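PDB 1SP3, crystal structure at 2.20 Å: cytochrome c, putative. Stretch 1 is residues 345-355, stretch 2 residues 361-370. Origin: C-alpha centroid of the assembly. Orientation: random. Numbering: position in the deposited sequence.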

# COMPACT_ATOMS: atom_id res chain seq x y z
N PHE A 345 11.45 -8.54 -15.17
CA PHE A 345 11.25 -9.12 -13.83
C PHE A 345 10.28 -10.28 -13.88
O PHE A 345 9.28 -10.24 -14.64
CB PHE A 345 10.76 -8.02 -12.84
CG PHE A 345 11.88 -7.12 -12.39
CD1 PHE A 345 11.85 -5.75 -12.67
CD2 PHE A 345 12.96 -7.64 -11.67
CE1 PHE A 345 12.87 -4.94 -12.27
CE2 PHE A 345 14.00 -6.80 -11.23
CZ PHE A 345 13.94 -5.46 -11.55
N ILE A 346 10.56 -11.29 -13.09
CA ILE A 346 9.78 -12.50 -12.99
C ILE A 346 8.86 -12.43 -11.83
O ILE A 346 9.24 -11.84 -10.84
CB ILE A 346 10.72 -13.65 -12.74
CG1 ILE A 346 11.57 -13.85 -14.00
CG2 ILE A 346 9.95 -14.92 -12.18
CD1 ILE A 346 12.70 -14.92 -13.80
N THR A 347 7.68 -13.05 -11.96
CA THR A 347 6.70 -13.11 -10.92
C THR A 347 6.75 -14.54 -10.46
O THR A 347 6.16 -15.38 -11.11
CB THR A 347 5.28 -12.81 -11.48
OG1 THR A 347 5.05 -13.65 -12.62
CG2 THR A 347 5.19 -11.38 -12.06
N PRO A 348 7.47 -14.84 -9.39
CA PRO A 348 7.71 -16.25 -9.04
C PRO A 348 6.66 -16.79 -8.08
O PRO A 348 6.00 -16.02 -7.43
CB PRO A 348 9.07 -16.20 -8.35
CG PRO A 348 8.99 -14.94 -7.63
CD PRO A 348 8.21 -13.95 -8.51
N LYS A 349 6.53 -18.10 -8.04
CA LYS A 349 5.71 -18.73 -7.06
C LYS A 349 6.51 -18.86 -5.74
O LYS A 349 7.54 -19.53 -5.71
CB LYS A 349 5.21 -20.11 -7.60
CG LYS A 349 4.35 -20.93 -6.55
CD LYS A 349 3.79 -22.17 -7.29
CE LYS A 349 2.64 -22.83 -6.57
NZ LYS A 349 1.37 -22.14 -6.76
N THR A 350 6.08 -18.20 -4.67
CA THR A 350 6.78 -18.35 -3.42
C THR A 350 5.96 -19.23 -2.54
O THR A 350 6.50 -20.01 -1.78
CB THR A 350 6.98 -17.01 -2.70
OG1 THR A 350 5.70 -16.38 -2.53
CG2 THR A 350 7.91 -16.01 -3.49
N TYR A 351 4.65 -19.10 -2.65
CA TYR A 351 3.74 -19.80 -1.76
C TYR A 351 3.32 -21.16 -2.35
O TYR A 351 3.14 -21.29 -3.55
CB TYR A 351 2.48 -18.96 -1.51
CG TYR A 351 1.51 -19.69 -0.62
CD1 TYR A 351 1.81 -19.84 0.74
CD2 TYR A 351 0.35 -20.33 -1.13
CE1 TYR A 351 0.96 -20.55 1.59
CE2 TYR A 351 -0.53 -21.03 -0.29
CZ TYR A 351 -0.21 -21.13 1.07
OH TYR A 351 -1.01 -21.81 1.99
N GLY A 352 3.12 -22.16 -1.50
CA GLY A 352 2.44 -23.39 -1.93
C GLY A 352 3.35 -24.44 -2.63
O GLY A 352 4.58 -24.30 -2.63
N LYS A 353 2.74 -25.43 -3.26
CA LYS A 353 3.47 -26.55 -3.89
C LYS A 353 4.43 -26.14 -5.05
O LYS A 353 4.01 -25.51 -6.03
CB LYS A 353 2.47 -27.62 -4.39
CG LYS A 353 2.31 -28.82 -3.40
CD LYS A 353 0.79 -29.10 -3.01
CE LYS A 353 0.63 -30.48 -2.25
NZ LYS A 353 -0.78 -30.97 -1.93
N GLY A 354 5.70 -26.49 -4.92
CA GLY A 354 6.69 -26.04 -5.90
C GLY A 354 7.27 -24.64 -5.63
O GLY A 354 8.38 -24.31 -6.08
N GLY A 355 6.52 -23.83 -4.88
CA GLY A 355 6.99 -22.52 -4.44
C GLY A 355 8.33 -22.42 -3.72
O GLY A 355 8.76 -23.33 -2.99
N ASP A 361 14.10 -23.46 -4.79
CA ASP A 361 14.57 -23.60 -6.14
C ASP A 361 13.95 -22.48 -6.97
O ASP A 361 12.81 -22.57 -7.41
CB ASP A 361 14.11 -24.97 -6.63
CG ASP A 361 14.39 -25.23 -8.07
OD1 ASP A 361 14.69 -24.32 -8.87
OD2 ASP A 361 14.29 -26.41 -8.50
N TRP A 362 14.76 -21.47 -7.25
CA TRP A 362 14.30 -20.34 -8.01
C TRP A 362 13.86 -20.64 -9.43
O TRP A 362 12.99 -19.94 -9.96
CB TRP A 362 15.37 -19.23 -8.03
CG TRP A 362 15.41 -18.38 -6.81
CD1 TRP A 362 16.45 -18.24 -5.94
CD2 TRP A 362 14.36 -17.56 -6.30
NE1 TRP A 362 16.12 -17.40 -4.91
CE2 TRP A 362 14.85 -16.94 -5.12
CE3 TRP A 362 13.06 -17.27 -6.72
CZ2 TRP A 362 14.10 -16.01 -4.38
CZ3 TRP A 362 12.28 -16.37 -5.96
CH2 TRP A 362 12.82 -15.76 -4.81
N ASN A 363 14.47 -21.65 -10.08
CA ASN A 363 14.10 -21.94 -11.48
C ASN A 363 12.68 -22.46 -11.51
O ASN A 363 11.93 -22.09 -12.33
CB ASN A 363 15.02 -22.99 -12.24
CG ASN A 363 16.43 -22.47 -12.56
OD1 ASN A 363 17.44 -22.91 -11.95
ND2 ASN A 363 16.53 -21.59 -13.57
N LEU A 364 12.38 -23.42 -10.65
CA LEU A 364 11.05 -23.97 -10.47
C LEU A 364 10.05 -22.86 -10.05
O LEU A 364 8.96 -22.76 -10.61
CB LEU A 364 11.11 -24.98 -9.32
CG LEU A 364 10.17 -26.21 -9.18
CD1 LEU A 364 9.70 -26.49 -7.74
CD2 LEU A 364 9.04 -26.39 -10.25
N ALA A 365 10.41 -22.04 -9.05
CA ALA A 365 9.53 -20.92 -8.66
C ALA A 365 9.27 -19.97 -9.84
O ALA A 365 8.13 -19.61 -10.13
CB ALA A 365 10.04 -20.21 -7.40
N ALA A 366 10.31 -19.64 -10.59
CA ALA A 366 10.15 -18.83 -11.81
C ALA A 366 9.25 -19.44 -12.86
O ALA A 366 8.38 -18.75 -13.44
CB ALA A 366 11.53 -18.54 -12.46
N LYS A 367 9.47 -20.74 -13.12
CA LYS A 367 8.72 -21.45 -14.17
C LYS A 367 7.24 -21.49 -13.77
O LYS A 367 6.32 -21.13 -14.55
CB LYS A 367 9.27 -22.89 -14.33
CG LYS A 367 8.30 -23.91 -15.08
CD LYS A 367 8.65 -25.48 -14.78
CE LYS A 367 7.80 -26.55 -15.56
NZ LYS A 367 6.62 -27.03 -14.78
N LEU A 368 7.01 -21.91 -12.55
CA LEU A 368 5.62 -22.03 -12.06
C LEU A 368 4.90 -20.66 -11.91
O LEU A 368 3.72 -20.59 -12.19
CB LEU A 368 5.54 -22.84 -10.76
CG LEU A 368 5.92 -24.33 -10.81
CD1 LEU A 368 5.93 -24.88 -9.33
CD2 LEU A 368 4.93 -25.19 -11.79
N GLY A 369 5.62 -19.60 -11.53
CA GLY A 369 5.06 -18.26 -11.39
C GLY A 369 4.80 -17.64 -12.77
O GLY A 369 3.82 -16.94 -13.00
N MET A 370 5.69 -17.88 -13.72
CA MET A 370 5.45 -17.37 -15.08
C MET A 370 4.35 -18.10 -15.86
O MET A 370 3.62 -17.46 -16.64
CB MET A 370 6.74 -17.36 -15.89
CG MET A 370 7.82 -16.42 -15.26
SD MET A 370 7.37 -14.66 -15.38
CE MET A 370 8.36 -14.39 -16.88
O HOH W 1 11.03 -23.55 -5.31

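An irregular segment, 345-355, lies against the helix 362-370, and the two come so close that the CA atoms of P348 and G369 are 4.1 Å apart. Glycine makes this possible: an ideal CB on G369 would point at the other stretch and fall 2.1 Å from T347 O and 2.6 Å from P348 CA.

One direct hydrogen bond fixes the register. K349 N donates to A365 O at 3.0 Å, nearly straight at 173°. That carbonyl already accepts from G369 N within the helix (2.9 Å between A365 O and G369 N), so it serves two donors. Two weaker CA-H...O contacts accompany it: G369 CA sits 3.1 Å from T347 O, and P348 CA lies 3.6 Å from A365 O. At G369 and A365 O the helix backbone is itself part of the contact surface.

Around this polar center apolar side chains extend the contact. I346 CG2 reaches both A366 CB and M370 CG, each at 4.0 Å. P348 rests its CB 4.2 Å from A365 CB, while its CG meets the edge of the W362 ring, 4.0 Å from CZ3. K349 contributes its aliphatic shaft, CD lying 3.9 Å from L368 CB, and its end leads away to a partner elsewhere in the structure.

Toward the end of stretch 1, a type II turn from G352 to G355 brings G354 over the leucines. Its CA is 3.7 Å from L368 CD1, where an ideal CB would clash at 2.4 Å; its backbone angles independently call for glycine. Water 1 bridges the stretches here, donating to G354 O (2.9 Å from the water O) and accepting from D361 N (3.1 Å from the same O). D361 also caps the helix, its OD1 accepting from L364 N at 3.1 Å.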